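Local coordinates for protein glutathione S-transferase (Sphingobium chungbukense, PDB 6M1T) that binds glutathione and, as a bacterial beta-class glutathione transferase, probably conjugates it to electrophilic compounds in detoxification, at residues K138-K143 with P176-Y181; N131-L136 with I170-Y175; F4-A9 with V30-R35. All coordinates share one frame; numbering follows the deposited sequence.

Contact 1: residues K138-K143 with P176-Y181; sequences KELLDK and PNLGAY. With CYS (cysteine), chain D.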
loop_
_atom_site.group_PDB
_atom_site.type_symbol
_atom_site.label_atom_id
_atom_site.label_comp_id
_atom_site.label_asym_id
_atom_site.label_seq_id
_atom_site.Cartn_x
_atom_site.Cartn_y
_atom_site.Cartn_z
ATOM N N LYS A 138 9.334 -15.218 -12.007
ATOM C CA LYS A 138 10.687 -14.916 -12.554
ATOM C C LYS A 138 11.513 -14.145 -11.517
ATOM O O LYS A 138 12.763 -14.330 -11.455
ATOM C CB LYS A 138 10.607 -14.104 -13.857
ATOM C CG LYS A 138 11.898 -14.113 -14.670
ATOM N N GLU A 139 10.880 -13.260 -10.738
ATOM C CA GLU A 139 11.632 -12.501 -9.706
ATOM C C GLU A 139 12.279 -13.488 -8.729
ATOM O O GLU A 139 13.413 -13.206 -8.287
ATOM C CB GLU A 139 10.737 -11.522 -8.947
ATOM C CG GLU A 139 11.520 -10.424 -8.248
ATOM C CD GLU A 139 10.626 -9.486 -7.456
ATOM O OE1 GLU A 139 9.464 -9.294 -7.887
ATOM O OE2 GLU A 139 11.082 -8.972 -6.415
ATOM N N LEU A 140 11.545 -14.542 -8.346
ATOM C CA LEU A 140 11.930 -15.497 -7.266
ATOM C C LEU A 140 12.659 -16.710 -7.869
ATOM O O LEU A 140 13.056 -17.592 -7.092
ATOM C CB LEU A 140 10.693 -15.906 -6.445
ATOM C CG LEU A 140 10.233 -14.832 -5.454
ATOM C CD1 LEU A 140 8.840 -15.111 -4.916
ATOM C CD2 LEU A 140 11.231 -14.691 -4.309
ATOM N N LEU A 141 12.853 -16.728 -9.190
ATOM C CA LEU A 141 13.731 -17.700 -9.897
ATOM C C LEU A 141 15.182 -17.407 -9.519
ATOM O O LEU A 141 15.958 -18.361 -9.405
ATOM C CB LEU A 141 13.519 -17.550 -11.409
ATOM C CG LEU A 141 14.167 -18.594 -12.322
ATOM C CD1 LEU A 141 14.329 -19.942 -11.632
ATOM C CD2 LEU A 141 13.353 -18.758 -13.609
ATOM N N ASP A 142 15.510 -16.129 -9.326
ATOM C CA ASP A 142 16.904 -15.621 -9.184
ATOM C C ASP A 142 17.304 -15.460 -7.706
ATOM O O ASP A 142 18.513 -15.236 -7.457
ATOM C CB ASP A 142 17.050 -14.269 -9.893
ATOM C CG ASP A 142 16.863 -14.327 -11.400
ATOM O OD1 ASP A 142 16.498 -15.409 -11.917
ATOM O OD2 ASP A 142 17.083 -13.289 -12.047
ATOM N N LYS A 143 16.344 -15.498 -6.765
ATOM C CA LYS A 143 16.571 -15.113 -5.339
ATOM C C LYS A 143 15.710 -16.012 -4.449
ATOM O O LYS A 143 14.647 -16.455 -4.922
ATOM C CB LYS A 143 16.246 -13.627 -5.132
ATOM C CG LYS A 143 16.985 -12.941 -3.990
ATOM N N PRO A 176 6.439 -22.578 -10.987
ATOM C CA PRO A 176 7.076 -23.572 -10.128
ATOM C C PRO A 176 8.070 -22.930 -9.156
ATOM O O PRO A 176 8.329 -23.530 -8.169
ATOM C CB PRO A 176 7.781 -24.494 -11.157
ATOM C CG PRO A 176 8.150 -23.562 -12.275
ATOM C CD PRO A 176 6.964 -22.606 -12.364
ATOM N N ASN A 177 8.595 -21.740 -9.440
ATOM C CA ASN A 177 9.463 -21.000 -8.493
ATOM C C ASN A 177 8.586 -20.532 -7.310
ATOM O O ASN A 177 9.062 -20.612 -6.175
ATOM C CB ASN A 177 10.226 -19.848 -9.156
ATOM C CG ASN A 177 10.921 -20.308 -10.425
ATOM O OD1 ASN A 177 11.330 -21.472 -10.505
ATOM N ND2 ASN A 177 11.028 -19.425 -11.413
ATOM N N LEU A 178 7.337 -20.145 -7.567
ATOM C CA LEU A 178 6.376 -19.771 -6.484
ATOM C C LEU A 178 6.060 -21.015 -5.658
ATOM O O LEU A 178 6.254 -20.921 -4.456
ATOM C CB LEU A 178 5.122 -19.136 -7.086
ATOM C CG LEU A 178 5.366 -17.822 -7.827
ATOM C CD1 LEU A 178 4.055 -17.186 -8.206
ATOM C CD2 LEU A 178 6.188 -16.839 -7.013
ATOM N N GLY A 179 5.730 -22.152 -6.311
ATOM C CA GLY A 179 5.560 -23.486 -5.698
ATOM C C GLY A 179 6.659 -23.814 -4.700
ATOM O O GLY A 179 6.349 -24.116 -3.529
ATOM N N ALA A 180 7.918 -23.783 -5.120
ATOM C CA ALA A 180 9.071 -24.134 -4.254
ATOM C C ALA A 180 9.175 -23.148 -3.083
ATOM O O ALA A 180 9.528 -23.547 -1.956
ATOM C CB ALA A 180 10.332 -24.122 -5.082
ATOM N N TYR A 181 8.986 -21.863 -3.385
ATOM C CA TYR A 181 9.034 -20.746 -2.413
ATOM C C TYR A 181 8.022 -21.060 -1.310
ATOM O O TYR A 181 8.412 -20.963 -0.140
ATOM C CB TYR A 181 8.787 -19.426 -3.156
ATOM C CG TYR A 181 8.654 -18.177 -2.336
ATOM C CD1 TYR A 181 9.777 -17.526 -1.873
ATOM C CD2 TYR A 181 7.403 -17.628 -2.070
ATOM C CE1 TYR A 181 9.681 -16.357 -1.151
ATOM C CE2 TYR A 181 7.288 -16.437 -1.377
ATOM C CZ TYR A 181 8.422 -15.815 -0.906
ATOM O OH TYR A 181 8.360 -14.644 -0.230
HETATM N N CYS D . -0.036 -24.061 -3.078
HETATM C CA CYS D . 1.246 -23.459 -3.559
HETATM C C CYS D . 2.437 -24.264 -3.016
HETATM O O CYS D . 2.390 -24.637 -1.816
HETATM C CB CYS D . 1.316 -21.988 -3.158
HETATM S SG CYS D . 2.786 -21.095 -3.748
#
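Leu141 and Asn177 mark the closest backbone approach, CA to CA 5.6 Å, where the chain leaving helix 119-139 passes the first turn of helix 176-186. No hydrogen bond joins 138-143 to 176-181; side chains do the work. Leu140 reaches in with both methyls. Its CD1 sits over the centre of the Tyr181 ring, 3.8 Å from the centroid and almost on the ring normal, a clear CH-pi contact. CD2 comes to 3.9 Å from Tyr181 CE1. The same CD1 also meets Leu178 CD2 at 3.8 Å, the two leucines crossing at about a right angle. In Tyr181, chi1 of 174° sets CG anti to the backbone N, on the way to Leu140. The Tyr181 hydroxyl is hydrogen-bonded to Asp155 OD1. An alanine here would probably open a gap beside Leu140 CD1 and leave Asp155 without this hydrogen-bond mate. Asn177 ND2 lies against the Leu141 side chain and is hydrogen-bonded to Asp137 O. Leu178 O is 3.5 Å from SG of a bound cysteine. Helix 153-162 completes the packing: its Leu158 touches Leu140 and Tyr181, and its Leu162 touches Leu178 and Tyr181.

Contact 2: residues N131-L136 with I170-Y175; sequences NHLGAL and IDMSAY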
loop_
_atom_site.group_PDB
_atom_site.type_symbol
_atom_site.label_atom_id
_atom_site.label_comp_id
_atom_site.label_asym_id
_atom_site.label_seq_id
_atom_site.Cartn_x
_atom_site.Cartn_y
_atom_site.Cartn_z
ATOM N N ASN A 131 -0.855 -12.498 -14.507
ATOM C CA ASN A 131 0.255 -11.574 -14.876
ATOM C C ASN A 131 1.198 -11.318 -13.692
ATOM O O ASN A 131 2.470 -11.336 -13.847
ATOM C CB ASN A 131 -0.281 -10.227 -15.368
ATOM C CG ASN A 131 -0.677 -10.219 -16.830
ATOM O OD1 ASN A 131 -1.098 -9.183 -17.345
ATOM N ND2 ASN A 131 -0.571 -11.358 -17.501
ATOM N N HIS A 132 0.627 -10.978 -12.537
ATOM C CA HIS A 132 1.381 -10.750 -11.289
ATOM C C HIS A 132 2.176 -12.016 -10.943
ATOM O O HIS A 132 3.320 -11.882 -10.488
ATOM C CB HIS A 132 0.407 -10.347 -10.164
ATOM C CG HIS A 132 0.067 -8.893 -10.189
ATOM N ND1 HIS A 132 1.044 -7.921 -10.169
ATOM C CD2 HIS A 132 -1.116 -8.231 -10.154
ATOM C CE1 HIS A 132 0.489 -6.717 -10.143
ATOM N NE2 HIS A 132 -0.820 -6.870 -10.141
ATOM N N LEU A 133 1.545 -13.168 -11.069
ATOM C CA LEU A 133 2.122 -14.470 -10.669
ATOM C C LEU A 133 3.347 -14.750 -11.594
ATOM O O LEU A 133 4.391 -15.128 -11.074
ATOM C CB LEU A 133 1.037 -15.551 -10.762
ATOM C CG LEU A 133 -0.046 -15.597 -9.666
ATOM C CD1 LEU A 133 -1.172 -16.556 -9.993
ATOM C CD2 LEU A 133 0.529 -15.926 -8.304
ATOM N N GLY A 134 3.218 -14.539 -12.907
ATOM C CA GLY A 134 4.314 -14.667 -13.904
ATOM C C GLY A 134 5.527 -13.831 -13.517
ATOM O O GLY A 134 6.658 -14.377 -13.502
ATOM N N ALA A 135 5.340 -12.554 -13.159
ATOM C CA ALA A 135 6.456 -11.653 -12.796
ATOM C C ALA A 135 7.053 -12.066 -11.450
ATOM O O ALA A 135 8.287 -11.959 -11.272
ATOM C CB ALA A 135 6.011 -10.217 -12.756
ATOM N N LEU A 136 6.202 -12.417 -10.487
ATOM C CA LEU A 136 6.682 -12.901 -9.171
ATOM C C LEU A 136 7.473 -14.201 -9.391
ATOM O O LEU A 136 8.539 -14.319 -8.740
ATOM C CB LEU A 136 5.488 -13.093 -8.240
ATOM C CG LEU A 136 4.900 -11.772 -7.730
ATOM C CD1 LEU A 136 3.499 -11.995 -7.183
ATOM C CD2 LEU A 136 5.824 -11.107 -6.722
ATOM N N ILE A 170 -7.261 -20.887 -10.324
ATOM C CA ILE A 170 -5.955 -20.614 -10.976
ATOM C C ILE A 170 -5.006 -21.747 -10.591
ATOM O O ILE A 170 -4.829 -21.998 -9.390
ATOM C CB ILE A 170 -5.423 -19.223 -10.562
ATOM C CG1 ILE A 170 -6.297 -18.105 -11.132
ATOM C CG2 ILE A 170 -3.960 -19.035 -10.926
ATOM C CD1 ILE A 170 -5.876 -16.698 -10.705
ATOM N N ASP A 171 -4.408 -22.414 -11.574
ATOM C CA ASP A 171 -3.528 -23.583 -11.332
ATOM C C ASP A 171 -2.114 -23.081 -11.050
ATOM O O ASP A 171 -1.488 -22.540 -11.971
ATOM C CB ASP A 171 -3.552 -24.534 -12.538
ATOM C CG ASP A 171 -2.489 -25.614 -12.471
ATOM O OD1 ASP A 171 -1.580 -25.499 -11.620
ATOM O OD2 ASP A 171 -2.580 -26.570 -13.269
ATOM N N MET A 172 -1.595 -23.302 -9.843
ATOM C CA MET A 172 -0.275 -22.755 -9.442
ATOM C C MET A 172 0.877 -23.620 -9.999
ATOM O O MET A 172 2.046 -23.196 -9.837
ATOM C CB MET A 172 -0.171 -22.608 -7.920
ATOM C CG MET A 172 -1.118 -21.556 -7.349
ATOM S SD MET A 172 -0.588 -19.922 -7.866
ATOM C CE MET A 172 0.864 -19.728 -6.846
ATOM N N SER A 173 0.587 -24.695 -10.749
ATOM C CA SER A 173 1.618 -25.481 -11.500
ATOM C C SER A 173 2.397 -24.604 -12.499
ATOM O O SER A 173 3.627 -24.822 -12.665
ATOM C CB SER A 173 1.014 -26.685 -12.203
ATOM O OG SER A 173 0.878 -27.746 -11.282
ATOM N N ALA A 174 1.751 -23.636 -13.149
ATOM C CA ALA A 174 2.421 -22.729 -14.108
ATOM C C ALA A 174 3.556 -21.926 -13.456
ATOM O O ALA A 174 4.335 -21.327 -14.209
ATOM C CB ALA A 174 1.408 -21.819 -14.759
ATOM N N TYR A 175 3.672 -21.863 -12.122
ATOM C CA TYR A 175 4.612 -20.937 -11.428
ATOM C C TYR A 175 5.499 -21.738 -10.481
ATOM O O TYR A 175 5.390 -21.619 -9.265
ATOM C CB TYR A 175 3.809 -19.813 -10.750
ATOM C CG TYR A 175 2.729 -19.240 -11.639
ATOM C CD1 TYR A 175 3.062 -18.420 -12.710
ATOM C CD2 TYR A 175 1.392 -19.561 -11.462
ATOM C CE1 TYR A 175 2.094 -17.891 -13.550
ATOM C CE2 TYR A 175 0.413 -19.064 -12.314
ATOM C CZ TYR A 175 0.767 -18.239 -13.369
ATOM O OH TYR A 175 -0.169 -17.702 -14.219
#
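Leu133 of helix 119-139 meets Met172 beside the pocket that holds a bound cysteine, and the same leucine serves Ile170 and Tyr175 of the segment leading to helix 176-186. Leu133 CB lies over the centre of the Tyr175 ring, 3.7 Å from the centroid and 9° off the normal, a CH-pi contact. On the opposite face Ala174 CB stands 3.8 Å above the ring plane, so the ring is sandwiched between a helix residue and its own chain neighbour. Gly134 N comes in obliquely, 3.6 Å from Tyr175 CE1. Leu133 CD1 lies by Tyr175 CE2 and also touches Ile170 CG2 at 3.8 Å and Met172 SD at 4.0 Å. The Met172 chain bends twice, chi2 of -69° placing SD and chi3 of -73° placing CE, and this brings CE to 4.1 Å from Leu133 CD2. The methionine side chain also comes within about 4 Å of the cysteine. Pro165 touches Leu133, Ile170 and Met172, while Phe105 of helix 89-108 and Leu178 of helix 176-186 also pack on Leu133. Residues 172-174 form a short 3-10 turn, closed by Tyr175 N bonding to Met172 O, and Tyr175 takes the N-cap position of helix 176-186: an interhelical connection laid against a neighbouring helix within the all-helical C-terminal domain of glutathione transferases.

Contact 3: residues F4-A9 with V30-R35; sequences FISPGA and VDLATR. With GSH (glutathione), chain C.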
loop_
_atom_site.group_PDB
_atom_site.type_symbol
_atom_site.label_atom_id
_atom_site.label_comp_id
_atom_site.label_asym_id
_atom_site.label_seq_id
_atom_site.Cartn_x
_atom_site.Cartn_y
_atom_site.Cartn_z
ATOM N N PHE A 4 -6.835 -9.183 15.349
ATOM C CA PHE A 4 -8.179 -9.478 14.824
ATOM C C PHE A 4 -8.022 -10.104 13.461
ATOM O O PHE A 4 -7.357 -9.490 12.614
ATOM C CB PHE A 4 -9.062 -8.225 14.792
ATOM C CG PHE A 4 -9.345 -7.722 16.178
ATOM C CD1 PHE A 4 -8.417 -6.952 16.859
ATOM C CD2 PHE A 4 -10.509 -8.093 16.830
ATOM C CE1 PHE A 4 -8.676 -6.517 18.151
ATOM C CE2 PHE A 4 -10.767 -7.651 18.115
ATOM C CZ PHE A 4 -9.848 -6.867 18.777
ATOM N N ILE A 5 -8.554 -11.313 13.331
ATOM C CA ILE A 5 -8.382 -12.172 12.146
ATOM C C ILE A 5 -9.722 -12.634 11.582
ATOM O O ILE A 5 -10.728 -12.678 12.291
ATOM C CB ILE A 5 -7.488 -13.386 12.471
ATOM C CG1 ILE A 5 -8.123 -14.388 13.432
ATOM C CG2 ILE A 5 -6.143 -12.907 12.970
ATOM C CD1 ILE A 5 -7.460 -15.771 13.348
ATOM N N SER A 6 -9.628 -13.110 10.345
ATOM C CA SER A 6 -10.600 -14.033 9.720
ATOM C C SER A 6 -9.786 -15.152 9.058
ATOM O O SER A 6 -8.859 -14.882 8.306
ATOM C CB SER A 6 -11.467 -13.261 8.751
ATOM O OG SER A 6 -12.415 -14.148 8.183
ATOM N N PRO A 7 -10.042 -16.443 9.357
ATOM C CA PRO A 7 -9.143 -17.511 8.897
ATOM C C PRO A 7 -8.891 -17.459 7.398
ATOM O O PRO A 7 -9.842 -17.399 6.611
ATOM C CB PRO A 7 -9.857 -18.808 9.277
ATOM C CG PRO A 7 -10.712 -18.384 10.436
ATOM C CD PRO A 7 -11.184 -16.972 10.115
ATOM N N GLY A 8 -7.624 -17.502 7.026
ATOM C CA GLY A 8 -7.218 -17.589 5.617
ATOM C C GLY A 8 -7.165 -16.224 4.945
ATOM O O GLY A 8 -6.647 -16.159 3.784
ATOM N N ALA A 9 -7.633 -15.157 5.620
ATOM C CA ALA A 9 -7.668 -13.788 5.049
ATOM C C ALA A 9 -6.266 -13.199 5.139
ATOM O O ALA A 9 -5.344 -13.920 5.614
ATOM C CB ALA A 9 -8.707 -12.947 5.759
ATOM N N VAL A 30 -13.110 -12.476 13.781
ATOM C CA VAL A 30 -14.201 -11.545 13.389
ATOM C C VAL A 30 -15.052 -12.229 12.321
ATOM O O VAL A 30 -14.482 -12.790 11.338
ATOM C CB VAL A 30 -13.635 -10.222 12.851
ATOM C CG1 VAL A 30 -14.746 -9.224 12.512
ATOM C CG2 VAL A 30 -12.622 -9.621 13.824
ATOM N N ASP A 31 -16.361 -12.045 12.430
ATOM C CA ASP A 31 -17.338 -12.425 11.385
ATOM C C ASP A 31 -17.396 -11.234 10.443
ATOM O O ASP A 31 -17.828 -10.175 10.889
ATOM C CB ASP A 31 -18.723 -12.748 11.974
ATOM C CG ASP A 31 -19.692 -13.259 10.913
ATOM O OD1 ASP A 31 -19.680 -12.684 9.765
ATOM O OD2 ASP A 31 -20.410 -14.268 11.192
ATOM N N LEU A 32 -16.844 -11.364 9.251
ATOM C CA LEU A 32 -16.661 -10.186 8.339
ATOM C C LEU A 32 -18.032 -9.738 7.789
ATOM O O LEU A 32 -18.175 -8.550 7.414
ATOM C CB LEU A 32 -15.663 -10.593 7.255
ATOM C CG LEU A 32 -14.212 -10.656 7.728
ATOM C CD1 LEU A 32 -13.311 -10.981 6.558
ATOM C CD2 LEU A 32 -13.801 -9.351 8.445
ATOM N N ALA A 33 -19.037 -10.622 7.835
ATOM C CA ALA A 33 -20.379 -10.410 7.250
ATOM C C ALA A 33 -21.171 -9.528 8.195
ATOM O O ALA A 33 -21.806 -8.630 7.690
ATOM C CB ALA A 33 -21.033 -11.742 6.956
ATOM N N THR A 34 -21.070 -9.736 9.522
ATOM C CA THR A 34 -21.774 -8.980 10.585
ATOM C C THR A 34 -20.870 -7.947 11.239
ATOM O O THR A 34 -21.375 -7.174 12.029
ATOM C CB THR A 34 -22.328 -9.926 11.659
ATOM O OG1 THR A 34 -21.234 -10.467 12.409
ATOM C CG2 THR A 34 -23.131 -11.051 11.052
ATOM N N ARG A 35 -19.555 -7.946 10.949
ATOM C CA ARG A 35 -18.571 -7.090 11.650
ATOM C C ARG A 35 -18.685 -7.284 13.164
ATOM O O ARG A 35 -18.582 -6.275 13.906
ATOM C CB ARG A 35 -18.734 -5.596 11.327
ATOM C CG ARG A 35 -18.052 -5.159 10.036
ATOM C CD ARG A 35 -18.731 -5.683 8.801
ATOM N NE ARG A 35 -18.196 -5.260 7.514
ATOM C CZ ARG A 35 -18.878 -4.602 6.571
ATOM N NH1 ARG A 35 -20.122 -4.190 6.772
ATOM N NH2 ARG A 35 -18.296 -4.329 5.417
HETATM N N1 GSH C . -5.517 -2.361 2.900
HETATM C CA1 GSH C . -5.879 -3.288 3.988
HETATM C C1 GSH C . -4.611 -3.903 4.596
HETATM O O11 GSH C . -3.618 -3.943 3.857
HETATM O O12 GSH C . -4.689 -4.321 5.801
HETATM C CB1 GSH C . -6.795 -4.364 3.399
HETATM C CG1 GSH C . -7.520 -5.197 4.421
HETATM C CD1 GSH C . -8.555 -6.080 3.727
HETATM O OE1 GSH C . -9.013 -5.826 2.606
HETATM N N2 GSH C . -8.980 -7.119 4.434
HETATM C CA2 GSH C . -10.009 -8.054 4.027
HETATM C C2 GSH C . -11.327 -7.785 4.732
HETATM O O2 GSH C . -11.349 -7.616 5.952
HETATM C CB2 GSH C . -9.575 -9.501 4.254
HETATM S SG2 GSH C . -8.289 -10.069 3.098
HETATM N N3 GSH C . -12.390 -7.666 3.957
HETATM C CA3 GSH C . -13.716 -7.447 4.483
HETATM C C3 GSH C . -14.403 -6.225 3.866
HETATM O O31 GSH C . -13.706 -5.455 3.175
HETATM O O32 GSH C . -15.615 -6.064 4.121
#
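Asp31 OD1 is gripped by two backbone N-H groups just past the strand bond that joins Val30 to Ile5. Ala33 N meets it at 2.9 Å, forming an Asx turn, and Thr34 N reaches it at 3.3 Å from above the carboxylate plane. Together they hold the chain in a bend as it leaves strand 26-31. That strand runs parallel to strand 2-5, and with helix 12-21 the two make the beta-alpha-beta unit of the thioredoxin-like N-terminal domain. The strand bond itself, Val30 N to Ile5 O, is 2.8 Å long with an N-H...O angle of 154°. Beside it Val30 CG2 rests 3.9 Å from Phe4 CB and near the plane of the phenyl ring, at its edge. Beyond the strands, Ser6 CB packs 3.7 Å from Leu32 CD1; chi1 of -179° sets Ser6 OG anti to its backbone N, and it too touches Leu32 CD1. Ser6 to Ala9 is a type II turn, with Gly8 at a positive phi. Ala9, Leu32 and Arg35 then border glutathione, which is also hydrogen-bonded to Lys51, Val52, Glu65 and Asn66 of the same chain and to Glu104 of the second subunit. Ala9 CB is 3.9 Å from glutathione CB2, next to the sulphur. Leu32 CD2 lies 3.9 Å from its O2, and Arg35 NH2 gives a weak hydrogen bond of 3.4 Å to O32, which sits at the edge of the guanidinium.

From the N terminus, contact 3 comes first: it closes the strand-helix-strand crossover of 4-9 with 30-35 and is complete well before the others open. Further on, helix 119-139 supplies 131-136 and then, at its end, 138-143; their mates 170-175 and 176-181 follow in the same order, so the loops of contacts 2 and 1 cross. The two also touch, Leu178 CD1 lying 3.5 Å from Leu133 O. Together they bind the end of helix 119-139 to the start of helix 176-186 and the connection before it, near the bound cysteine. Contact 3 lies about 27 to 30 Å away, centre to centre, in the glutathione-binding N-terminal domain.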